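Long-range contacts in alpha-glucosidase (Bacteroides thetaiotaomicron, PDB 5XFM), which hydrolyses beta-L-arabinopyranosides and alpha-galactosides, as a bifunctional member of glycoside hydrolase family 97: residues V17-P22 and R95-C101; S118-V122 and I263-D267; A123-T127 and E142-F146; T194-L198 and L208-T212. The protein carries 1 engineered substitution. The contacts are given in a common frame with arbitrary orientation. Residue numbers count along the deposited sequence, not the author numbering.

All four contacts lie in the N-terminal beta-sandwich region of this enzyme. Contacts 1 and 3 pack its two sheets against each other. Contacts 2 and 4 pair neighbouring strands within one sheet. Contact 1 touches contact 2 at Pro22 and Asp119, and their centres are 12 Å apart. Contacts 2 and 3 share strand 121-128 and meet where Ile263 touches Phe146. Contact 4 is joined to contact 2 through the backbone of Thr264 and Leu208, with centres 13 Å apart. Phe146 also packs on Val209, linking contacts 3 and 4. Arg261 bridges Glu142 and Glu211 of these two contacts. None of the segments supplies the calcium ligands Glu174, Glu452 and Glu458.

Contact 1 (V17-P22 and R95-C101); sequences VVVKGP and RANELTC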
loop_
_atom_site.group_PDB
_atom_site.type_symbol
_atom_site.label_atom_id
_atom_site.label_comp_id
_atom_site.label_asym_id
_atom_site.label_seq_id
_atom_site.Cartn_x
_atom_site.Cartn_y
_atom_site.Cartn_z
ATOM N N VAL A 17 10.019 31.361 -7.769
ATOM C CA VAL A 17 11.210 30.628 -7.362
ATOM C C VAL A 17 11.155 29.203 -7.916
ATOM O O VAL A 17 10.073 28.673 -8.164
ATOM C CB VAL A 17 11.333 30.594 -5.819
ATOM C CG1 VAL A 17 10.157 29.840 -5.218
ATOM C CG2 VAL A 17 12.661 29.982 -5.374
ATOM N N VAL A 18 12.318 28.586 -8.099
ATOM C CA VAL A 18 12.413 27.234 -8.636
ATOM C C VAL A 18 13.283 26.352 -7.733
ATOM O O VAL A 18 14.335 26.785 -7.260
ATOM C CB VAL A 18 12.995 27.245 -10.070
ATOM C CG1 VAL A 18 13.392 25.843 -10.510
ATOM C CG2 VAL A 18 11.993 27.841 -11.042
ATOM N N VAL A 19 12.845 25.118 -7.495
ATOM C CA VAL A 19 13.648 24.157 -6.747
ATOM C C VAL A 19 13.833 22.884 -7.570
ATOM O O VAL A 19 12.907 22.427 -8.230
ATOM C CB VAL A 19 13.007 23.824 -5.378
ATOM C CG1 VAL A 19 11.590 23.304 -5.548
ATOM C CG2 VAL A 19 13.860 22.824 -4.608
ATOM N N LYS A 20 15.044 22.333 -7.544
ATOM C CA LYS A 20 15.386 21.166 -8.356
ATOM C C LYS A 20 15.808 19.966 -7.510
ATOM O O LYS A 20 16.255 20.116 -6.378
ATOM C CB LYS A 20 16.515 21.517 -9.327
ATOM C CG LYS A 20 16.281 22.790 -10.128
ATOM C CD LYS A 20 17.499 23.146 -10.967
ATOM C CE LYS A 20 17.264 24.402 -11.787
ATOM N NZ LYS A 20 18.402 24.667 -12.706
ATOM N N GLY A 21 15.638 18.771 -8.059
ATOM C CA GLY A 21 16.215 17.576 -7.470
ATOM C C GLY A 21 17.722 17.629 -7.606
ATOM O O GLY A 21 18.237 18.442 -8.365
ATOM N N PRO A 22 18.436 16.746 -6.891
ATOM C CA PRO A 22 19.905 16.728 -6.869
ATOM C C PRO A 22 20.564 16.616 -8.253
ATOM O O PRO A 22 21.570 17.292 -8.498
ATOM C CB PRO A 22 20.214 15.486 -6.024
ATOM C CG PRO A 22 19.047 15.390 -5.097
ATOM C CD PRO A 22 17.866 15.771 -5.945
ATOM N N ARG A 95 18.562 11.956 -0.334
ATOM C CA ARG A 95 19.224 13.166 -0.807
ATOM C C ARG A 95 18.198 14.026 -1.527
ATOM O O ARG A 95 17.655 13.620 -2.553
ATOM C CB ARG A 95 20.388 12.803 -1.734
ATOM C CG ARG A 95 21.110 13.957 -2.413
ATOM C CD ARG A 95 21.673 15.005 -1.464
ATOM N NE ARG A 95 22.304 16.098 -2.209
ATOM C CZ ARG A 95 21.706 17.243 -2.527
ATOM N NH1 ARG A 95 20.462 17.474 -2.141
ATOM N NH2 ARG A 95 22.358 18.166 -3.225
ATOM N N ALA A 96 17.927 15.209 -0.985
ATOM C CA ALA A 96 16.905 16.074 -1.566
ATOM C C ALA A 96 17.201 17.549 -1.337
ATOM O O ALA A 96 17.987 17.909 -0.459
ATOM C CB ALA A 96 15.545 15.729 -1.000
ATOM N N ASN A 97 16.570 18.406 -2.131
ATOM C CA ASN A 97 16.642 19.840 -1.888
ATOM C C ASN A 97 15.318 20.364 -1.360
ATOM O O ASN A 97 14.257 20.028 -1.877
ATOM C CB ASN A 97 17.060 20.594 -3.153
ATOM C CG ASN A 97 18.508 20.342 -3.527
ATOM O OD1 ASN A 97 19.368 20.203 -2.659
ATOM N ND2 ASN A 97 18.785 20.277 -4.824
ATOM N N GLU A 98 15.396 21.182 -0.320
ATOM C CA GLU A 98 14.219 21.676 0.377
ATOM C C GLU A 98 13.990 23.168 0.168
ATOM O O GLU A 98 14.864 23.993 0.445
ATOM C CB GLU A 98 14.331 21.390 1.871
ATOM C CG GLU A 98 13.089 21.754 2.654
ATOM C CD GLU A 98 13.301 21.647 4.152
ATOM O OE1 GLU A 98 12.755 20.703 4.759
ATOM O OE2 GLU A 98 14.027 22.496 4.716
ATOM N N LEU A 99 12.811 23.499 -0.339
ATOM C CA LEU A 99 12.388 24.881 -0.509
ATOM C C LEU A 99 11.313 25.236 0.508
ATOM O O LEU A 99 10.264 24.612 0.539
ATOM C CB LEU A 99 11.855 25.112 -1.922
ATOM C CG LEU A 99 11.216 26.481 -2.155
ATOM C CD1 LEU A 99 12.250 27.590 -1.970
ATOM C CD2 LEU A 99 10.568 26.554 -3.528
ATOM N N THR A 100 11.570 26.236 1.341
ATOM C CA THR A 100 10.563 26.717 2.273
ATOM C C THR A 100 10.029 28.060 1.808
ATOM O O THR A 100 10.777 29.020 1.664
ATOM C CB THR A 100 11.106 26.852 3.713
ATOM O OG1 THR A 100 11.632 25.593 4.156
ATOM C CG2 THR A 100 9.987 27.283 4.657
ATOM N N CYS A 101 8.733 28.104 1.542
ATOM C CA CYS A 101 8.062 29.317 1.100
ATOM C C CYS A 101 7.200 29.915 2.208
ATOM O O CYS A 101 6.405 29.215 2.844
ATOM C CB CYS A 101 7.208 29.025 -0.136
ATOM S SG CYS A 101 8.180 28.493 -1.567
#
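Val17 and Val19 are the two bumps of segment 17-22, and Leu99 is the knob that rises between them. CG1 of Val17 settles 3.7 Å from CD2 of Leu99 and 4.4 Å from SG of Cys101. Val19 fills the next hollow, between Leu99 and Asn97. CB of Val19 is 3.9 Å from CB of Leu99, and CG2 of Val19 is 4.2 Å from CB of Asn97. Val18 and Glu98 turn away. The two segments belong to different sheets of the N-terminal beta-sandwich, and here the sheets meet face to face. Strand 17-20 runs nearly antiparallel above strand 95-101, at 162°, with an axis separation of 7.1 Å at closest approach. Val17 and Val19 bond through their backbones to strand 26-31, while Ala96 and Glu98 bond to strand 69-83. Past Lys20 the chain leaves its strand and Pro22 becomes the bump. CG of Pro22 rests 3.4 Å from O of Arg95 and 3.7 Å from CG of Arg95, and also covers one face of the guanidinium. Asn97 fills the gap beside the proline, where ND2 of Asn97 donates to O of Lys20 at 3.0 Å. OD1 of Asn97 accepts from NH1 of Arg95, also at 3.0 Å.

Contact 2 (S118-V122 and I263-D267); sequences SDNDV and ITVGD
This is an antiparallel pairing inside one sheet of the N-terminal beta-sandwich. Strand 121-128 lies beside strand 256-266, and the touching parts run 161° apart. Asp121 faces Thr264 as a non-hydrogen-bonded pair, with CA atoms 4.5 Å apart. Val122 faces Ile263 as a hydrogen-bonded pair, with CA atoms 5.0 Å apart. Before the strand, Ser118 to Asn120 form the turn from strand 110-117. Asp119 is helical (-56/-39) and Asn120 lies at -133/17. Inside this turn, N of Ser118 donates to O of Asp121 at 2.9 Å.

Three backbone bonds join the segments, each 2.9 Å long: N of Val265 to O of Asn120, N of Val122 to O of Ile263, and N of Ile263 to O of Val122. O of Asn120 also receives a CA-H...O contact from CA of Thr264 at 3.4 Å. O of Ile263 receives one from CA of Asp121 at 3.3 Å. Strand 206-212, on the other edge of strand 256-266, pairs with Thr264 through Leu208.

Asp121 and Thr264 are both m in chi1. OG1 of Thr264 donates to OD2 of Asp121 at 2.7 Å. The same OD2 is bonded to the hydroxyl of Thr275. Val122 (t) and Ile263 (m) point to the opposite face, toward the second sheet. There CB of Val122 lies 4.2 Å from CB of Ile263.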
loop_
_atom_site.group_PDB
_atom_site.type_symbol
_atom_site.label_atom_id
_atom_site.label_comp_id
_atom_site.label_asym_id
_atom_site.label_seq_id
_atom_site.Cartn_x
_atom_site.Cartn_y
_atom_site.Cartn_z
ATOM N N SER A 118 13.641 15.096 -4.146
ATOM C CA SER A 118 14.726 14.164 -4.434
ATOM C C SER A 118 14.776 13.971 -5.950
ATOM O O SER A 118 14.089 14.691 -6.682
ATOM C CB SER A 118 14.532 12.837 -3.694
ATOM O OG SER A 118 13.317 12.202 -4.050
ATOM N N ASP A 119 15.591 13.033 -6.430
ATOM C CA ASP A 119 15.793 12.874 -7.877
ATOM C C ASP A 119 14.503 12.656 -8.662
ATOM O O ASP A 119 14.352 13.171 -9.770
ATOM C CB ASP A 119 16.743 11.713 -8.170
ATOM C CG ASP A 119 18.199 12.076 -7.964
ATOM O OD1 ASP A 119 18.556 13.270 -8.114
ATOM O OD2 ASP A 119 18.989 11.152 -7.672
ATOM N N ASN A 120 13.584 11.880 -8.096
ATOM C CA ASN A 120 12.341 11.548 -8.787
ATOM C C ASN A 120 11.096 11.714 -7.929
ATOM O O ASN A 120 10.049 11.161 -8.252
ATOM C CB ASN A 120 12.393 10.115 -9.310
ATOM C CG ASN A 120 13.356 9.954 -10.466
ATOM O OD1 ASN A 120 13.048 10.331 -11.598
ATOM N ND2 ASN A 120 14.522 9.383 -10.192
ATOM N N ASP A 121 11.207 12.446 -6.826
ATOM C CA ASP A 121 10.050 12.643 -5.960
ATOM C C ASP A 121 9.943 14.054 -5.401
ATOM O O ASP A 121 10.939 14.695 -5.062
ATOM C CB ASP A 121 10.074 11.646 -4.799
ATOM C CG ASP A 121 10.169 10.211 -5.267
ATOM O OD1 ASP A 121 11.302 9.735 -5.492
ATOM O OD2 ASP A 121 9.111 9.563 -5.416
ATOM N N VAL A 122 8.709 14.523 -5.309
ATOM C CA VAL A 122 8.385 15.765 -4.636
ATOM C C VAL A 122 7.481 15.462 -3.448
ATOM O O VAL A 122 6.483 14.776 -3.595
ATOM C CB VAL A 122 7.676 16.748 -5.574
ATOM C CG1 VAL A 122 7.229 17.982 -4.804
ATOM C CG2 VAL A 122 8.583 17.127 -6.742
ATOM N N ILE A 263 4.492 13.398 -5.099
ATOM C CA ILE A 263 4.512 13.273 -6.547
ATOM C C ILE A 263 5.757 12.514 -7.002
ATOM O O ILE A 263 6.868 13.033 -6.927
ATOM C CB ILE A 263 4.502 14.646 -7.232
ATOM C CG1 ILE A 263 3.428 15.549 -6.624
ATOM C CG2 ILE A 263 4.319 14.495 -8.736
ATOM C CD1 ILE A 263 3.505 16.990 -7.107
ATOM N N THR A 264 5.578 11.278 -7.449
ATOM C CA THR A 264 6.694 10.493 -7.956
ATOM C C THR A 264 6.705 10.603 -9.472
ATOM O O THR A 264 5.774 10.171 -10.133
ATOM C CB THR A 264 6.582 9.018 -7.534
ATOM O OG1 THR A 264 6.562 8.933 -6.106
ATOM C CG2 THR A 264 7.747 8.203 -8.080
ATOM N N VAL A 265 7.743 11.195 -10.032
ATOM C CA VAL A 265 7.714 11.528 -11.453
ATOM C C VAL A 265 8.968 10.997 -12.143
ATOM O O VAL A 265 10.049 11.004 -11.561
ATOM C CB VAL A 265 7.547 13.051 -11.658
ATOM C CG1 VAL A 265 8.359 13.813 -10.638
ATOM C CG2 VAL A 265 7.902 13.474 -13.090
ATOM N N GLY A 266 8.820 10.514 -13.373
ATOM C CA GLY A 266 9.983 10.096 -14.137
ATOM C C GLY A 266 9.690 9.970 -15.615
ATOM O O GLY A 266 8.551 10.118 -16.033
ATOM N N ASP A 267 10.720 9.725 -16.416
ATOM C CA ASP A 267 10.503 9.455 -17.827
ATOM C C ASP A 267 10.309 7.960 -18.042
ATOM O O ASP A 267 9.994 7.520 -19.143
ATOM C CB ASP A 267 11.677 9.961 -18.673
ATOM C CG ASP A 267 13.016 9.426 -18.192
ATOM O OD1 ASP A 267 13.062 8.802 -17.105
ATOM O OD2 ASP A 267 14.018 9.596 -18.921
#

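Contact 3 (A123-T127 and E142-F146); sequences AFRYT and EQTGF
Only side chains meet in this contact, because the backbones stand well apart. CA of Tyr126 is 10.0 Å from CA of Thr144. Segment 123-127 is extended throughout. Segment 142-146 is kinked: Gln143 drops to -88/-14 and Thr144 lies at -40/126, before strand conformation resumes at Gly145. The touching parts run 159° apart.

The polar part centres on the hydroxyl of Thr144 (chi1 m). Tyr126 (chi1 m, chi2 94°) points toward the other segment, and OH of Tyr126 makes a very short hydrogen bond of 2.4 Å with OG1 of Thr144. OE1 of Glu142 lies 2.9 Å from OG1 of Thr144. OE1 of Glu142 also sits at the edge of the tyrosine ring, 3.8 Å from CE1 of Tyr126. The tyrosine OH is bonded to N of Gly56 as well. OE2 of Glu142 forms a salt bridge with Arg261 and a hydrogen bond with Tyr218.

Strands 121-128 and 136-147 belong to opposing sheets of the N-terminal beta-sandwich, so these side chains lie in the space between the sheets.

The apolar part belongs to Phe124 (chi1 p, chi2 -89°), which meets its partners with its ring edge. CZ of Phe124 is 3.6 Å from CG2 of Thr144. CE1 of Phe124 is 4.3 Å from CE2 of Phe146, whose chi1 is m. Tyr40 also meets the Phe124 ring.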
loop_
_atom_site.group_PDB
_atom_site.type_symbol
_atom_site.label_atom_id
_atom_site.label_comp_id
_atom_site.label_asym_id
_atom_site.label_seq_id
_atom_site.Cartn_x
_atom_site.Cartn_y
_atom_site.Cartn_z
ATOM N N ALA A 123 7.843 15.930 -2.263
ATOM C CA ALA A 123 6.940 15.820 -1.121
ATOM C C ALA A 123 6.683 17.214 -0.595
ATOM O O ALA A 123 7.621 17.945 -0.341
ATOM C CB ALA A 123 7.526 14.938 -0.037
ATOM N N PHE A 124 5.433 17.624 -0.453
ATOM C CA PHE A 124 5.235 18.979 0.039
ATOM C C PHE A 124 4.115 19.075 1.048
ATOM O O PHE A 124 3.179 18.286 1.023
ATOM C CB PHE A 124 5.006 19.965 -1.121
ATOM C CG PHE A 124 3.654 19.873 -1.769
ATOM C CD1 PHE A 124 3.439 19.008 -2.828
ATOM C CD2 PHE A 124 2.612 20.692 -1.358
ATOM C CE1 PHE A 124 2.211 18.936 -3.438
ATOM C CE2 PHE A 124 1.375 20.619 -1.965
ATOM C CZ PHE A 124 1.177 19.737 -3.006
ATOM N N ARG A 125 4.242 20.020 1.971
ATOM C CA ARG A 125 3.215 20.173 2.993
ATOM C C ARG A 125 3.067 21.620 3.417
ATOM O O ARG A 125 3.912 22.461 3.106
ATOM C CB ARG A 125 3.521 19.299 4.214
ATOM C CG ARG A 125 4.725 19.745 5.025
ATOM C CD ARG A 125 4.726 19.101 6.406
ATOM N NE ARG A 125 5.976 19.367 7.110
ATOM C CZ ARG A 125 6.355 18.764 8.232
ATOM N NH1 ARG A 125 5.587 17.836 8.795
ATOM N NH2 ARG A 125 7.515 19.083 8.786
ATOM N N TYR A 126 1.965 21.913 4.095
ATOM C CA TYR A 126 1.740 23.245 4.631
ATOM C C TYR A 126 2.091 23.291 6.114
ATOM O O TYR A 126 1.921 22.303 6.826
ATOM C CB TYR A 126 0.286 23.669 4.437
ATOM C CG TYR A 126 -0.228 23.549 3.025
ATOM C CD1 TYR A 126 -0.897 22.407 2.611
ATOM C CD2 TYR A 126 -0.061 24.583 2.107
ATOM C CE1 TYR A 126 -1.385 22.287 1.329
ATOM C CE2 TYR A 126 -0.542 24.472 0.817
ATOM C CZ TYR A 126 -1.206 23.319 0.433
ATOM O OH TYR A 126 -1.699 23.190 -0.845
ATOM N N THR A 127 2.557 24.443 6.583
ATOM C CA THR A 127 2.711 24.669 8.016
ATOM C C THR A 127 1.869 25.871 8.433
ATOM O O THR A 127 1.685 26.811 7.655
ATOM C CB THR A 127 4.188 24.885 8.423
ATOM O OG1 THR A 127 4.757 25.972 7.680
ATOM C CG2 THR A 127 5.004 23.624 8.173
ATOM N N GLU A 142 -8.933 21.856 1.504
ATOM C CA GLU A 142 -7.688 22.084 0.779
ATOM C C GLU A 142 -7.986 22.422 -0.677
ATOM O O GLU A 142 -8.845 21.803 -1.303
ATOM C CB GLU A 142 -6.750 20.871 0.868
ATOM C CG GLU A 142 -5.793 20.923 2.051
ATOM C CD GLU A 142 -4.841 19.739 2.122
ATOM O OE1 GLU A 142 -4.013 19.553 1.203
ATOM O OE2 GLU A 142 -4.917 18.988 3.118
ATOM N N GLN A 143 -7.311 23.446 -1.188
ATOM C CA GLN A 143 -7.382 23.795 -2.601
ATOM C C GLN A 143 -6.318 23.003 -3.371
ATOM O O GLN A 143 -6.344 22.934 -4.600
ATOM C CB GLN A 143 -7.202 25.304 -2.783
ATOM C CG GLN A 143 -7.121 25.793 -4.219
ATOM C CD GLN A 143 -7.366 27.286 -4.325
ATOM O OE1 GLN A 143 -8.510 27.735 -4.369
ATOM N NE2 GLN A 143 -6.291 28.064 -4.348
ATOM N N THR A 144 -5.387 22.411 -2.622
ATOM C CA THR A 144 -4.270 21.633 -3.165
ATOM C C THR A 144 -4.688 20.770 -4.345
ATOM O O THR A 144 -5.627 19.973 -4.248
ATOM C CB THR A 144 -3.654 20.715 -2.084
ATOM O OG1 THR A 144 -3.384 21.472 -0.898
ATOM C CG2 THR A 144 -2.369 20.057 -2.587
ATOM N N GLY A 145 -3.982 20.920 -5.460
ATOM C CA GLY A 145 -4.372 20.237 -6.683
ATOM C C GLY A 145 -3.232 19.691 -7.520
ATOM O O GLY A 145 -2.054 19.914 -7.234
ATOM N N PHE A 146 -3.607 18.931 -8.542
ATOM C CA PHE A 146 -2.687 18.344 -9.505
ATOM C C PHE A 146 -3.299 18.455 -10.905
ATOM O O PHE A 146 -4.331 17.836 -11.196
ATOM C CB PHE A 146 -2.389 16.886 -9.147
ATOM C CG PHE A 146 -2.037 16.685 -7.700
ATOM C CD1 PHE A 146 -3.023 16.447 -6.757
ATOM C CD2 PHE A 146 -0.722 16.762 -7.277
ATOM C CE1 PHE A 146 -2.700 16.276 -5.428
ATOM C CE2 PHE A 146 -0.394 16.593 -5.943
ATOM C CZ PHE A 146 -1.385 16.351 -5.021
#

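Contact 4 (T194-L198 and L208-T212); sequences TFPCL and LVSET
Segments 194-198 and 208-212 run antiparallel, with the touching parts 164° apart. They form part of the hairpin of strands 197-200 and 206-212. Cys197 and Val209 are a hydrogen-bonded pair, with CA atoms 5.1 Å apart. N of Cys197 donates to O of Val209, and N of Val209 to O of Cys197, both at 2.9 Å. Leu198 and Leu208 form the next, non-hydrogen-bonded pair, and CA of Leu208 lies 3.4 Å from O of Cys197. A cis peptide joins Phe195 to Pro196. The backbones remain close there, with CA of Pro196 4.6 Å from CA of Ser210.

Phe195 (chi1 m, chi2 -51°) lays its ring over the other strand. CA of Ser210 stands 4.0 Å from the centroid of the Phe195 ring and 29° off its normal, a CH-pi contact. CE1 of Phe195 also touches CG1 of Val209 at 3.6 Å. Leu208 (t, p) brings CD1 to 3.8 Å from CB of Pro196 and 4.1 Å from CB of Leu198. CB of Cys197 and CB of Val209, on the opposite face, are 4.5 Å apart. Glu211 (chi1 p) passes beside the ring, with OE2 3.9 Å from CD2 of Phe195.

Glu211 is buried, and its carboxylate is met by two arginines. OE1 forms a salt bridge with Arg261 and OE2 with Arg439, while OE2 also accepts from N of Ser221. The charge is thus balanced inside the protein. Arg439 belongs to the TIM-barrel region, so the pairing ties this hairpin to the barrel.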
loop_
_atom_site.group_PDB
_atom_site.type_symbol
_atom_site.label_atom_id
_atom_site.label_comp_id
_atom_site.label_asym_id
_atom_site.label_seq_id
_atom_site.Cartn_x
_atom_site.Cartn_y
_atom_site.Cartn_z
ATOM N N THR A 194 -9.259 7.035 -4.840
ATOM C CA THR A 194 -8.399 6.897 -3.671
ATOM C C THR A 194 -6.938 6.730 -4.073
ATOM O O THR A 194 -6.634 6.193 -5.144
ATOM C CB THR A 194 -8.821 5.720 -2.771
ATOM O OG1 THR A 194 -8.718 4.488 -3.493
ATOM C CG2 THR A 194 -10.231 5.932 -2.265
ATOM N N PHE A 195 -6.046 7.211 -3.207
ATOM C CA PHE A 195 -4.602 7.124 -3.416
ATOM C C PHE A 195 -4.128 5.680 -3.381
ATOM O O PHE A 195 -4.788 4.829 -2.781
ATOM C CB PHE A 195 -3.848 7.953 -2.358
ATOM C CG PHE A 195 -4.017 9.441 -2.507
ATOM C CD1 PHE A 195 -3.784 10.064 -3.727
ATOM C CD2 PHE A 195 -4.406 10.218 -1.426
ATOM C CE1 PHE A 195 -3.932 11.434 -3.866
ATOM C CE2 PHE A 195 -4.560 11.588 -1.558
ATOM C CZ PHE A 195 -4.323 12.198 -2.782
ATOM N N PRO A 196 -3.000 5.386 -4.052
ATOM C CA PRO A 196 -2.269 6.321 -4.919
ATOM C C PRO A 196 -2.846 6.328 -6.328
ATOM O O PRO A 196 -3.643 5.453 -6.683
ATOM C CB PRO A 196 -0.840 5.774 -4.891
ATOM C CG PRO A 196 -1.036 4.288 -4.739
ATOM C CD PRO A 196 -2.237 4.144 -3.829
ATOM N N CYS A 197 -2.445 7.313 -7.121
ATOM C CA CYS A 197 -3.042 7.521 -8.430
ATOM C C CYS A 197 -1.978 7.648 -9.514
ATOM O O CYS A 197 -1.127 8.530 -9.450
ATOM C CB CYS A 197 -3.913 8.771 -8.396
ATOM S SG CYS A 197 -5.226 8.686 -7.178
ATOM N N LEU A 198 -2.045 6.775 -10.515
ATOM C CA LEU A 198 -1.020 6.720 -11.553
ATOM C C LEU A 198 -1.466 7.420 -12.836
ATOM O O LEU A 198 -2.577 7.228 -13.316
ATOM C CB LEU A 198 -0.637 5.265 -11.855
ATOM C CG LEU A 198 0.489 5.078 -12.881
ATOM C CD1 LEU A 198 1.792 5.754 -12.416
ATOM C CD2 LEU A 198 0.735 3.617 -13.177
ATOM N N LEU A 208 3.012 9.513 -10.209
ATOM C CA LEU A 208 2.198 8.890 -9.170
ATOM C C LEU A 208 1.897 9.871 -8.039
ATOM O O LEU A 208 2.809 10.359 -7.369
ATOM C CB LEU A 208 2.904 7.665 -8.602
ATOM C CG LEU A 208 2.127 6.870 -7.548
ATOM C CD1 LEU A 208 0.995 6.036 -8.164
ATOM C CD2 LEU A 208 3.074 6.009 -6.724
ATOM N N VAL A 209 0.617 10.157 -7.833
ATOM C CA VAL A 209 0.173 11.083 -6.792
ATOM C C VAL A 209 -0.294 10.326 -5.550
ATOM O O VAL A 209 -1.116 9.416 -5.647
ATOM C CB VAL A 209 -0.971 11.982 -7.307
ATOM C CG1 VAL A 209 -1.577 12.799 -6.187
ATOM C CG2 VAL A 209 -0.468 12.881 -8.437
ATOM N N SER A 210 0.238 10.681 -4.385
ATOM C CA SER A 210 -0.229 10.056 -3.149
ATOM C C SER A 210 -0.081 10.993 -1.958
ATOM O O SER A 210 0.083 12.196 -2.127
ATOM C CB SER A 210 0.524 8.751 -2.888
ATOM O OG SER A 210 -0.206 7.921 -2.000
ATOM N N GLU A 211 -0.162 10.446 -0.754
ATOM C CA GLU A 211 0.089 11.238 0.442
ATOM C C GLU A 211 0.668 10.348 1.533
ATOM O O GLU A 211 0.388 9.143 1.582
ATOM C CB GLU A 211 -1.195 11.920 0.931
ATOM C CG GLU A 211 -2.131 10.997 1.689
ATOM C CD GLU A 211 -3.363 11.699 2.221
ATOM O OE1 GLU A 211 -3.303 12.924 2.451
ATOM O OE2 GLU A 211 -4.395 11.012 2.405
ATOM N N THR A 212 1.472 10.938 2.410
ATOM C CA THR A 212 2.048 10.174 3.510
ATOM C C THR A 212 2.140 10.993 4.792
ATOM O O THR A 212 2.045 12.227 4.769
ATOM C CB THR A 212 3.448 9.652 3.146
ATOM O OG1 THR A 212 3.904 8.751 4.162
ATOM C CG2 THR A 212 4.428 10.809 3.008
#